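PDB 3L12: putative Glycerophosphoryl diester phosphodiesterase, which belongs to the glycerophosphoryl diester phosphodiesterase family, which has a TIM-barrel fold, and carries a bound magnesium ion. Local coordinates for residues Val29-Glu32 with Asn33-Glu36; Gly104-Gly107 with Arg108-Tyr111; Val126-Leu129 with Gly130-Leu133; Leu193-Cys196 with Arg197-Ala200; Asp255-Pro258 with Glu259-Ala262. All coordinates share one frame; numbering follows the deposited sequence. Where two conformers were deposited one is given.

How the contacts relate
Four of the contacts mark the starts of helices, and contact 4 runs to the end of one. Contact 1 lies nearest the metal site. The Asn33 side chain is about 6 Å from the magnesium ion, which Glu50, Asp52 and Glu149 bind. Contact 1 also touches two others. Glu32 OE1 and Tyr111 OH are 2.5 Å apart, a probable hydrogen bond to contact 2. Leu35 CD2 packs 3.7 Å from Leu132 CA of contact 3. Contacts 4 and 5 stand apart, with centres about 29 Å and 31 Å from that of contact 1, across the centre of the chain. Contacts 1 and 2 also reach the second subunit.

Contact 1 of 5, residues Val29-Glu32 with Asn33-Glu36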
loop_
_atom_site.group_PDB
_atom_site.type_symbol
_atom_site.label_atom_id
_atom_site.label_comp_id
_atom_site.label_asym_id
_atom_site.label_seq_id
_atom_site.Cartn_x
_atom_site.Cartn_y
_atom_site.Cartn_z
ATOM N N VAL A 29 -2.433 -1.783 5.276
ATOM C CA VAL A 29 -1.362 -1.227 4.473
ATOM C C VAL A 29 -0.907 0.218 4.886
ATOM O O VAL A 29 0.263 0.532 4.887
ATOM C CB VAL A 29 -1.735 -1.231 2.944
ATOM C CG1 VAL A 29 -0.504 -0.823 2.088
ATOM C CG2 VAL A 29 -2.335 -2.636 2.552
HETATM N N MSE A 30 -1.876 1.065 5.208
HETATM C CA MSE A 30 -1.699 2.425 5.532
HETATM C C MSE A 30 -2.474 2.802 6.781
HETATM O O MSE A 30 -3.441 2.189 7.090
HETATM C CB MSE A 30 -2.217 3.315 4.393
HETATM C CG MSE A 30 -1.292 3.224 3.194
HETATM SE SE MSE A 30 0.432 4.042 3.276
HETATM C CE MSE A 30 -0.137 5.871 2.912
ATOM N N PRO A 31 -1.973 3.790 7.540
ATOM C CA PRO A 31 -2.717 4.264 8.724
ATOM C C PRO A 31 -4.179 4.474 8.397
ATOM O O PRO A 31 -4.529 5.145 7.400
ATOM C CB PRO A 31 -2.004 5.584 9.099
ATOM C CG PRO A 31 -1.148 5.858 8.012
ATOM C CD PRO A 31 -0.754 4.588 7.325
ATOM N N GLU A 32 -5.006 3.986 9.272
ATOM C CA GLU A 32 -6.429 3.995 9.015
ATOM C C GLU A 32 -7.042 5.377 9.029
ATOM O O GLU A 32 -6.583 6.264 9.710
ATOM C CB GLU A 32 -7.114 3.151 10.071
ATOM C CG GLU A 32 -7.086 3.772 11.509
ATOM C CD GLU A 32 -7.584 2.813 12.537
ATOM O OE1 GLU A 32 -6.814 1.858 12.841
ATOM O OE2 GLU A 32 -8.705 2.999 13.018
ATOM N N ASN A 33 -8.131 5.543 8.291
ATOM C CA ASN A 33 -8.879 6.794 8.296
ATOM C C ASN A 33 -8.019 8.056 8.043
ATOM O O ASN A 33 -8.264 9.174 8.608
ATOM C CB ASN A 33 -9.727 6.876 9.565
ATOM C CG ASN A 33 -10.965 6.031 9.493
ATOM O OD1 ASN A 33 -11.561 5.890 8.419
ATOM N ND2 ASN A 33 -11.430 5.522 10.653
ATOM N N THR A 34 -7.008 7.897 7.176
ATOM C CA THR A 34 -6.166 9.008 6.789
ATOM C C THR A 34 -6.332 9.315 5.304
ATOM O O THR A 34 -6.589 8.437 4.479
ATOM C CB THR A 34 -4.676 8.769 7.060
ATOM O OG1 THR A 34 -4.215 7.648 6.296
ATOM C CG2 THR A 34 -4.483 8.481 8.616
ATOM N N LEU A 35 -6.241 10.575 4.955
ATOM C CA LEU A 35 -6.288 10.994 3.519
ATOM C C LEU A 35 -5.226 10.226 2.735
ATOM O O LEU A 35 -5.453 9.779 1.628
ATOM C CB LEU A 35 -6.109 12.465 3.381
ATOM C CG LEU A 35 -7.124 13.430 4.042
ATOM C CD1 LEU A 35 -6.733 14.961 3.693
ATOM C CD2 LEU A 35 -8.540 13.098 3.599
ATOM N N GLU A 36 -4.057 10.032 3.347
ATOM C CA GLU A 36 -2.989 9.263 2.702
ATOM C C GLU A 36 -3.406 7.824 2.392
ATOM O O GLU A 36 -3.152 7.300 1.280
ATOM C CB GLU A 36 -1.699 9.340 3.555
ATOM C CG GLU A 36 -1.147 10.788 3.785
ATOM C CD GLU A 36 -1.911 11.687 4.772
ATOM O OE1 GLU A 36 -2.929 11.301 5.367
ATOM O OE2 GLU A 36 -1.508 12.845 4.966
HETATM O O HOH W 1 -9.640 5.654 13.072
#
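From Pro31 to Thr34 the chain turns sharply, because Asn33 takes left-handed helical backbone angles just before helix 35-43. Thr34 OG1 donates to Pro31 O across this turn at 2.8 Å. The donor sits 32° off the carbonyl plane. With OG1 between its own backbone N and carbonyl carbon (chi1 62°), the hydroxyl also serves Gly37 N, ahead in the helix. The methyl of Thr34 faces the proline: CG2 is 3.8 Å from Pro31 CB, and the two side chains cross at about a right angle. Thr34 is thus the N-cap of the helix, which leads on from the first barrel strand, 19-23, of this TIM-barrel protein. Selenomethionine Met30 packs on the first turn of the helix. Its chain bends at chi2 and chi3, which brings CE to 3.7 Å from Glu36 O and 3.9 Å from Glu36 CB. Met30 also packs on Ala43 of the second subunit. Glu32 and Asn33 share one water, which donates to Glu32 OE2 at 2.8 Å and accepts from Asn33 ND2 at 3.0 Å. Both groups have stronger partners. Glu32 OE2 forms a salt bridge with Arg24, and OE1 bonds to Tyr111. Asn33 ND2 bonds to Asp52 OD2, so it is a second-shell group that probably helps to position this magnesium ligand.

Contact 2 of 5, residues Gly104-Gly107 with Arg108-Tyr111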
loop_
_atom_site.group_PDB
_atom_site.type_symbol
_atom_site.label_atom_id
_atom_site.label_comp_id
_atom_site.label_asym_id
_atom_site.label_seq_id
_atom_site.Cartn_x
_atom_site.Cartn_y
_atom_site.Cartn_z
ATOM N N GLY A 104 0.515 6.300 12.407
ATOM C CA GLY A 104 0.966 4.933 12.542
ATOM C C GLY A 104 0.415 4.332 13.780
ATOM O O GLY A 104 -0.333 4.951 14.531
ATOM N N LEU A 105 0.855 3.099 13.967
ATOM C CA LEU A 105 0.436 2.306 15.106
ATOM C C LEU A 105 1.650 1.960 15.993
ATOM O O LEU A 105 2.778 1.823 15.516
ATOM C CB LEU A 105 -0.149 0.995 14.647
ATOM C CG LEU A 105 -1.473 1.091 13.880
ATOM C CD1 LEU A 105 -1.949 -0.337 13.415
ATOM C CD2 LEU A 105 -2.506 1.794 14.702
ATOM N N ASP A 106 1.377 1.813 17.281
ATOM C CA ASP A 106 2.349 1.361 18.283
ATOM C C ASP A 106 2.487 -0.153 18.192
ATOM O O ASP A 106 1.612 -0.931 18.638
ATOM C CB ASP A 106 1.880 1.792 19.686
ATOM C CG ASP A 106 2.891 1.502 20.774
ATOM O OD1 ASP A 106 3.871 0.715 20.563
ATOM O OD2 ASP A 106 2.651 2.017 21.889
ATOM N N GLY A 107 3.651 -0.599 17.667
ATOM C CA GLY A 107 3.873 -2.029 17.435
ATOM C C GLY A 107 4.003 -2.869 18.694
ATOM O O GLY A 107 4.052 -4.126 18.583
ATOM N N ARG A 108 4.035 -2.244 19.888
ATOM C CA ARG A 108 4.070 -2.968 21.193
ATOM C C ARG A 108 2.732 -3.437 21.648
ATOM O O ARG A 108 2.612 -4.167 22.652
ATOM C CB ARG A 108 4.594 -2.040 22.311
ATOM C CG ARG A 108 6.010 -1.548 22.007
ATOM C CD ARG A 108 6.468 -0.495 22.995
ATOM N NE ARG A 108 5.582 0.668 22.959
ATOM C CZ ARG A 108 5.594 1.621 23.885
ATOM N NH1 ARG A 108 6.482 1.604 24.887
ATOM N NH2 ARG A 108 4.708 2.574 23.835
ATOM N N THR A 109 1.688 -2.979 20.975
ATOM C CA THR A 109 0.345 -3.169 21.429
ATOM C C THR A 109 -0.406 -4.291 20.688
ATOM O O THR A 109 -0.045 -4.705 19.606
ATOM C CB THR A 109 -0.476 -1.859 21.270
ATOM O OG1 THR A 109 -0.748 -1.573 19.879
ATOM C CG2 THR A 109 0.267 -0.644 21.962
ATOM N N VAL A 110 -1.490 -4.717 21.311
ATOM C CA VAL A 110 -2.389 -5.738 20.724
ATOM C C VAL A 110 -2.841 -5.251 19.339
ATOM O O VAL A 110 -2.740 -5.965 18.340
ATOM C CB VAL A 110 -3.565 -6.014 21.660
ATOM C CG1 VAL A 110 -4.653 -6.964 20.982
ATOM C CG2 VAL A 110 -3.101 -6.678 23.034
ATOM N N TYR A 111 -3.299 -4.012 19.285
ATOM C CA TYR A 111 -3.827 -3.476 18.060
ATOM C C TYR A 111 -2.728 -3.351 17.022
ATOM O O TYR A 111 -2.953 -3.746 15.854
ATOM C CB TYR A 111 -4.456 -2.132 18.302
ATOM C CG TYR A 111 -5.333 -1.622 17.186
ATOM C CD1 TYR A 111 -6.676 -1.911 17.151
ATOM C CD2 TYR A 111 -4.838 -0.725 16.251
ATOM C CE1 TYR A 111 -7.510 -1.365 16.149
ATOM C CE2 TYR A 111 -5.646 -0.185 15.259
ATOM C CZ TYR A 111 -6.992 -0.511 15.239
ATOM O OH TYR A 111 -7.801 0.058 14.266
#
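Asp106 and Arg108 form a side-on salt bridge, the carboxylate and guanidinium planes only 22° apart. NE of Arg108 donates to the syn lone pair of Asp106 OD1 at 2.9 Å, nearly straight at 171°. NH2 of Arg108 reaches Asp106 OD2, also at 2.9 Å, a little out of the carboxylate plane. The bend at chi3 of Arg108 turns this edge back onto the acid. Asp106 OD1 takes a second donor, Arg108 N at 3.0 Å, from above the carboxylate plane. This is an Asx turn laid over the type I beta turn from Asp106 to Thr109. Thr109 crosses Asp106 at about a right angle. Its OG1 donates to Asp106 O at 2.7 Å, in the carbonyl plane, while Thr109 N reaches the same oxygen at 3.1 Å from above that plane. The edge of the Tyr111 ring faces Leu105, with CE2 3.8 Å from Leu105 CD2. Leu105 also packs on Arg303 of the second subunit. The hydroxyl of Tyr111 bonds to Glu32 and to Arg27. Thr109 is the N-cap of helix 110-114, its OG1 taking Gly112 N. The turn joins the loop after helix 94-98 to this short helix.

Contact 3 of 5, residues Val126-Leu129 with Gly130-Leu133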
loop_
_atom_site.group_PDB
_atom_site.type_symbol
_atom_site.label_atom_id
_atom_site.label_comp_id
_atom_site.label_asym_id
_atom_site.label_seq_id
_atom_site.Cartn_x
_atom_site.Cartn_y
_atom_site.Cartn_z
ATOM N N VAL A 126 -5.876 13.682 12.003
ATOM C CA VAL A 126 -7.242 13.255 11.781
ATOM C C VAL A 126 -7.900 14.252 10.820
ATOM O O VAL A 126 -7.926 15.463 11.069
ATOM C CB VAL A 126 -8.025 13.233 13.117
ATOM C CG1 VAL A 126 -9.553 13.011 12.867
ATOM C CG2 VAL A 126 -7.495 12.190 14.069
ATOM N N PRO A 127 -8.420 13.727 9.705
ATOM C CA PRO A 127 -8.981 14.683 8.757
ATOM C C PRO A 127 -10.450 14.998 9.033
ATOM O O PRO A 127 -11.169 14.210 9.657
ATOM C CB PRO A 127 -8.867 13.933 7.420
ATOM C CG PRO A 127 -8.909 12.477 7.785
ATOM C CD PRO A 127 -8.283 12.360 9.152
ATOM N N ARG A 128 -10.866 16.181 8.599
ATOM C CA ARG A 128 -12.271 16.551 8.602
ATOM C C ARG A 128 -13.005 15.705 7.565
ATOM O O ARG A 128 -12.433 15.332 6.544
ATOM C CB ARG A 128 -12.422 18.022 8.203
ATOM C CG ARG A 128 -11.873 19.030 9.188
ATOM C CD ARG A 128 -12.275 20.465 8.821
ATOM N NE ARG A 128 -11.511 21.008 7.687
ATOM C CZ ARG A 128 -11.939 21.138 6.423
ATOM N NH1 ARG A 128 -13.169 20.786 6.020
ATOM N NH2 ARG A 128 -11.091 21.648 5.532
ATOM N N LEU A 129 -14.278 15.424 7.794
ATOM C CA LEU A 129 -15.085 14.725 6.777
ATOM C C LEU A 129 -15.051 15.491 5.461
ATOM O O LEU A 129 -14.902 14.888 4.402
ATOM C CB LEU A 129 -16.521 14.580 7.252
ATOM C CG LEU A 129 -17.464 14.070 6.182
ATOM C CD1 LEU A 129 -17.042 12.695 5.674
ATOM C CD2 LEU A 129 -18.840 14.087 6.752
ATOM N N GLY A 130 -15.135 16.818 5.556
ATOM C CA GLY A 130 -15.101 17.693 4.373
ATOM C C GLY A 130 -13.861 17.490 3.530
ATOM O O GLY A 130 -13.923 17.509 2.302
ATOM N N GLU A 131 -12.730 17.279 4.200
ATOM C CA GLU A 131 -11.469 17.039 3.512
ATOM C C GLU A 131 -11.476 15.741 2.762
ATOM O O GLU A 131 -10.948 15.657 1.671
ATOM C CB GLU A 131 -10.289 17.068 4.494
ATOM C CG GLU A 131 -10.057 18.452 5.027
ATOM C CD GLU A 131 -9.103 18.546 6.191
ATOM O OE1 GLU A 131 -8.944 17.597 6.984
ATOM O OE2 GLU A 131 -8.515 19.658 6.348
ATOM N N LEU A 132 -12.018 14.701 3.369
ATOM C CA LEU A 132 -12.132 13.443 2.684
ATOM C C LEU A 132 -13.080 13.574 1.495
ATOM O O LEU A 132 -12.816 13.046 0.416
ATOM C CB LEU A 132 -12.579 12.354 3.650
ATOM C CG LEU A 132 -12.886 11.036 2.960
ATOM C CD1 LEU A 132 -11.633 10.431 2.203
ATOM C CD2 LEU A 132 -13.425 10.081 3.975
ATOM N N LEU A 133 -14.193 14.284 1.664
ATOM C CA LEU A 133 -15.137 14.382 0.551
ATOM C C LEU A 133 -14.552 15.206 -0.592
ATOM O O LEU A 133 -14.801 14.882 -1.744
ATOM C CB LEU A 133 -16.477 14.930 1.010
ATOM C CG LEU A 133 -17.201 14.046 2.035
ATOM C CD1 LEU A 133 -18.475 14.765 2.469
ATOM C CD2 LEU A 133 -17.541 12.550 1.608
#
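Glu131 reaches back to Arg128, the N-cap residue, and this gives the main polar bond. Glu131 OE1 accepts from Arg128 N at 2.9 Å, with the donor 41° out of the carboxylate plane. This is the half of a capping box in which the third helical residue holds the N-cap amide. The Glu131 chain is extended beyond CG, which lets the carboxylate span that distance. The same oxygen lies 3.7 Å from Pro127 CB. Backbone bonds follow: Leu132 N to Arg128 O at 3.3 Å and Leu133 N to Leu129 O at 2.9 Å. Glu131 N adds a weak bond to Arg128 O.

The charged ends come together less tightly. A salt bridge links Arg128 NH2 to Glu131 OE2 at 3.4 Å. The two side chains cross at about a right angle, their flat ends turned 48° apart, with Glu131 CG over one guanidinium face, toward its rim. Arg128 was modelled in two conformers, so this pairing holds for one of them and is doubtful as a fixed feature.

Apolar contact is provided by Leu129 CD1, 3.9 Å from Leu133 CG. The two leucines, one turn apart, meet at a slant.

Around the contact, Leu129 and Leu132 both pack on Phe51 of strand 48-55. Pro127 and Leu132 meet Leu35 of helix 35-43. Tyr94 of helix 94-98 lies against Arg128 and Glu131. The start of helix 129-137 thus lies against strand 48-55 and helices 35-43 and 94-98.

Contact 4 of 5, residues Leu193-Cys196 with Arg197-Ala200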
loop_
_atom_site.group_PDB
_atom_site.type_symbol
_atom_site.label_atom_id
_atom_site.label_comp_id
_atom_site.label_asym_id
_atom_site.label_seq_id
_atom_site.Cartn_x
_atom_site.Cartn_y
_atom_site.Cartn_z
ATOM N N LEU A 193 -30.211 5.838 11.969
ATOM C CA LEU A 193 -30.494 5.602 10.556
ATOM C C LEU A 193 -31.931 6.063 10.223
ATOM O O LEU A 193 -32.192 6.528 9.129
ATOM C CB LEU A 193 -30.257 4.135 10.160
ATOM C CG LEU A 193 -28.820 3.663 10.241
ATOM C CD1 LEU A 193 -28.749 2.144 10.039
ATOM C CD2 LEU A 193 -27.924 4.420 9.222
ATOM N N GLY A 194 -32.848 5.957 11.180
ATOM C CA GLY A 194 -34.195 6.488 10.992
ATOM C C GLY A 194 -34.162 7.990 10.809
ATOM O O GLY A 194 -34.920 8.529 10.003
ATOM N N GLU A 195 -33.305 8.652 11.575
ATOM C CA GLU A 195 -33.118 10.101 11.487
ATOM C C GLU A 195 -32.444 10.461 10.156
ATOM O O GLU A 195 -32.849 11.422 9.508
ATOM C CB GLU A 195 -32.355 10.629 12.692
ATOM C CG GLU A 195 -32.133 12.150 12.749
ATOM C CD GLU A 195 -33.428 12.952 12.831
ATOM O OE1 GLU A 195 -34.453 12.443 13.357
ATOM O OE2 GLU A 195 -33.433 14.112 12.334
ATOM N N CYS A 196 -31.477 9.665 9.707
ATOM C CA CYS A 196 -30.873 9.922 8.383
ATOM C C CYS A 196 -31.933 9.917 7.268
ATOM O O CYS A 196 -31.904 10.747 6.371
ATOM C CB CYS A 196 -29.832 8.869 8.052
ATOM S SG CYS A 196 -28.341 8.923 9.092
ATOM N N ARG A 197 -32.809 8.927 7.309
ATOM C CA ARG A 197 -33.819 8.728 6.295
ATOM C C ARG A 197 -34.789 9.892 6.293
ATOM O O ARG A 197 -35.242 10.314 5.242
ATOM C CB ARG A 197 -34.576 7.421 6.518
ATOM C CG ARG A 197 -35.528 7.090 5.399
ATOM C CD ARG A 197 -36.288 5.800 5.585
ATOM N NE ARG A 197 -35.371 4.690 5.863
ATOM C CZ ARG A 197 -35.150 4.145 7.061
ATOM N NH1 ARG A 197 -35.811 4.552 8.149
ATOM N NH2 ARG A 197 -34.281 3.142 7.179
ATOM N N ARG A 198 -35.121 10.400 7.472
ATOM C CA ARG A 198 -35.996 11.569 7.537
ATOM C C ARG A 198 -35.312 12.831 7.024
ATOM O O ARG A 198 -35.968 13.653 6.368
ATOM C CB ARG A 198 -36.565 11.785 8.948
ATOM C CG ARG A 198 -37.633 10.792 9.314
ATOM C CD ARG A 198 -38.270 11.190 10.661
ATOM N NE ARG A 198 -37.312 11.039 11.742
ATOM C CZ ARG A 198 -37.049 9.904 12.390
ATOM N NH1 ARG A 198 -37.663 8.770 12.068
ATOM N NH2 ARG A 198 -36.129 9.901 13.349
ATOM N N GLN A 199 -34.027 13.009 7.309
ATOM C CA GLN A 199 -33.316 14.182 6.806
ATOM C C GLN A 199 -32.792 14.069 5.353
ATOM O O GLN A 199 -32.556 15.101 4.725
ATOM C CB GLN A 199 -32.133 14.547 7.712
ATOM C CG GLN A 199 -32.500 15.039 9.091
ATOM C CD GLN A 199 -31.324 15.619 9.844
ATOM O OE1 GLN A 199 -30.442 16.272 9.260
ATOM N NE2 GLN A 199 -31.277 15.349 11.142
ATOM N N ALA A 200 -32.652 12.846 4.840
ATOM C CA ALA A 200 -32.049 12.599 3.520
ATOM C C ALA A 200 -32.605 11.311 2.924
ATOM O O ALA A 200 -31.886 10.334 2.789
ATOM C CB ALA A 200 -30.539 12.532 3.664
HETATM O O HOH W 2 -37.248 6.999 8.855
HETATM O O HOH W 3 -36.520 13.872 12.009
#
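Glu195 holds two later residues of its own helix, one with each carboxylate oxygen. OE2 accepts from Gln199 NE2 at 2.8 Å, nearly straight at 171°, on its anti lone pair and in the plane of the amide. OE1 accepts from Arg198 NH2 at 3.0 Å in a salt bridge, met on the anti side. The guanidinium stands at 62° to the carboxylate. With chi1 of -178° and a bend at chi2, the Glu195 chain brings its carboxylate within reach of Arg198 and Gln199. One water joins Glu195 OE1 to Arg198 NE, and another joins Gly194 O to Arg197 NH1. The face of the Arg198 guanidinium covers Gly194 O, which lies 3.4 Å above its plane, over the centre.

The backbone follows the usual alpha-helical ladder, as in Gln199 N to Glu195 O at 3.0 Å. It ends in a weak bond from Ala200 N to Cys196 O, where Ala200 leaves helical angles. Helix 190-199 is the crossover of the beta-alpha-beta unit formed with strands 183-187 and 205-209. On its inner side, Leu193 packs on Ser187 and Cys196 on Met185. Arg197 NH2 bonds to Tyr207 and Thr205 of strand 205-209, and Gln199 lies against helix 160-176, its NE2 also bonding to Ala164 O. Both Glu195 oxygens thus accept hydrogen bonds, OE1 from a guanidinium and a water and OE2 from an amide, which probably favours the ionised carboxylate.

Contact 5 of 5, residues Asp255-Pro258 with Glu259-Ala262; sequences DVTP and ELVA
Pro258 O accepts from Ala262 N at 2.8 Å, the shortest polar bond of the contact, in the first turn of helix 258-266. The start of this helix has a threonine N-cap with a hydrophobic staple. Thr257 is the cap. Its OG1 takes Leu260 N at 3.1 Å, with an N-H...O angle of 159°. A chi1 of 60°, with OG1 between the backbone N and the carbonyl carbon, brings it to the Leu260 N-H. Thr257 O takes Val261 N, also at 3.1 Å. The buried Thr257 N has no partner in the model.

The staple joins residues on the two sides of the cap. Val256 CG1 meets Val261 CG2 at 3.7 Å, the two side chains crossing at a slant. Both valines also pack on Thr288 of helix 279-288, so the staple faces the next helix of the barrel. Val256 also touches Pro251 of strand 248-251.

On the more exposed side, Glu259 folds back over the cap. The bend at chi2 carries its carboxylate beside Thr257 and Pro258. Glu259 CG is 3.4 Å from Thr257 OG1. The glutamate and the proline ring lie side by side, pointing the same way. Asp255 leads its carboxylate off to Leu211, with OD2 accepting from the backbone N. Leu260 packs on Trp249 of strand 248-251, while its CD1 methyl rests 3.5 Å from Asp255 O.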
loop_
_atom_site.group_PDB
_atom_site.type_symbol
_atom_site.label_atom_id
_atom_site.label_comp_id
_atom_site.label_asym_id
_atom_site.label_seq_id
_atom_site.Cartn_x
_atom_site.Cartn_y
_atom_site.Cartn_z
ATOM N N ASP A 255 -21.201 -14.129 11.441
ATOM C CA ASP A 255 -22.633 -14.281 11.627
ATOM C C ASP A 255 -23.346 -14.648 10.338
ATOM O O ASP A 255 -24.536 -14.866 10.343
ATOM C CB ASP A 255 -23.275 -12.955 12.122
ATOM C CG ASP A 255 -22.642 -12.391 13.362
ATOM O OD1 ASP A 255 -21.953 -13.110 14.138
ATOM O OD2 ASP A 255 -22.883 -11.186 13.617
ATOM N N VAL A 256 -22.609 -14.724 9.227
ATOM C CA VAL A 256 -23.186 -14.950 7.932
ATOM C C VAL A 256 -23.312 -16.426 7.578
ATOM O O VAL A 256 -22.421 -17.222 7.892
ATOM C CB VAL A 256 -22.275 -14.310 6.861
ATOM C CG1 VAL A 256 -22.621 -14.722 5.413
ATOM C CG2 VAL A 256 -22.260 -12.779 7.013
ATOM N N THR A 257 -24.430 -16.766 6.953
ATOM C CA THR A 257 -24.677 -18.110 6.415
ATOM C C THR A 257 -25.269 -17.861 5.037
ATOM O O THR A 257 -25.803 -16.784 4.787
ATOM C CB THR A 257 -25.661 -18.905 7.246
ATOM O OG1 THR A 257 -26.918 -18.218 7.279
ATOM C CG2 THR A 257 -25.156 -19.074 8.664
ATOM N N PRO A 258 -25.174 -18.822 4.115
ATOM C CA PRO A 258 -25.744 -18.553 2.789
ATOM C C PRO A 258 -27.261 -18.410 2.784
ATOM O O PRO A 258 -27.803 -17.698 1.936
ATOM C CB PRO A 258 -25.333 -19.781 1.979
ATOM C CG PRO A 258 -24.177 -20.326 2.678
ATOM C CD PRO A 258 -24.369 -20.058 4.123
ATOM N N GLU A 259 -27.904 -19.087 3.725
ATOM C CA GLU A 259 -29.349 -19.023 3.886
ATOM C C GLU A 259 -29.742 -17.610 4.340
ATOM O O GLU A 259 -30.699 -17.049 3.776
ATOM C CB GLU A 259 -29.898 -20.136 4.806
ATOM C CG GLU A 259 -29.042 -20.549 6.038
ATOM C CD GLU A 259 -27.759 -21.380 5.689
ATOM O OE1 GLU A 259 -27.115 -21.930 6.605
ATOM O OE2 GLU A 259 -27.384 -21.475 4.501
ATOM N N LEU A 260 -29.006 -17.033 5.312
ATOM C CA LEU A 260 -29.287 -15.647 5.740
ATOM C C LEU A 260 -29.050 -14.679 4.582
ATOM O O LEU A 260 -29.828 -13.764 4.402
ATOM C CB LEU A 260 -28.483 -15.215 6.978
ATOM C CG LEU A 260 -28.981 -15.646 8.348
ATOM C CD1 LEU A 260 -27.872 -15.578 9.428
ATOM C CD2 LEU A 260 -30.258 -14.830 8.786
ATOM N N VAL A 261 -27.994 -14.881 3.779
ATOM C CA VAL A 261 -27.742 -14.019 2.619
ATOM C C VAL A 261 -28.859 -14.137 1.587
ATOM O O VAL A 261 -29.350 -13.123 1.061
ATOM C CB VAL A 261 -26.360 -14.302 1.950
ATOM C CG1 VAL A 261 -26.286 -13.602 0.578
ATOM C CG2 VAL A 261 -25.199 -13.939 2.885
ATOM N N ALA A 262 -29.289 -15.363 1.277
ATOM C CA ALA A 262 -30.398 -15.521 0.336
ATOM C C ALA A 262 -31.720 -14.943 0.904
ATOM O O ALA A 262 -32.503 -14.342 0.160
ATOM C CB ALA A 262 -30.569 -16.993 -0.043
#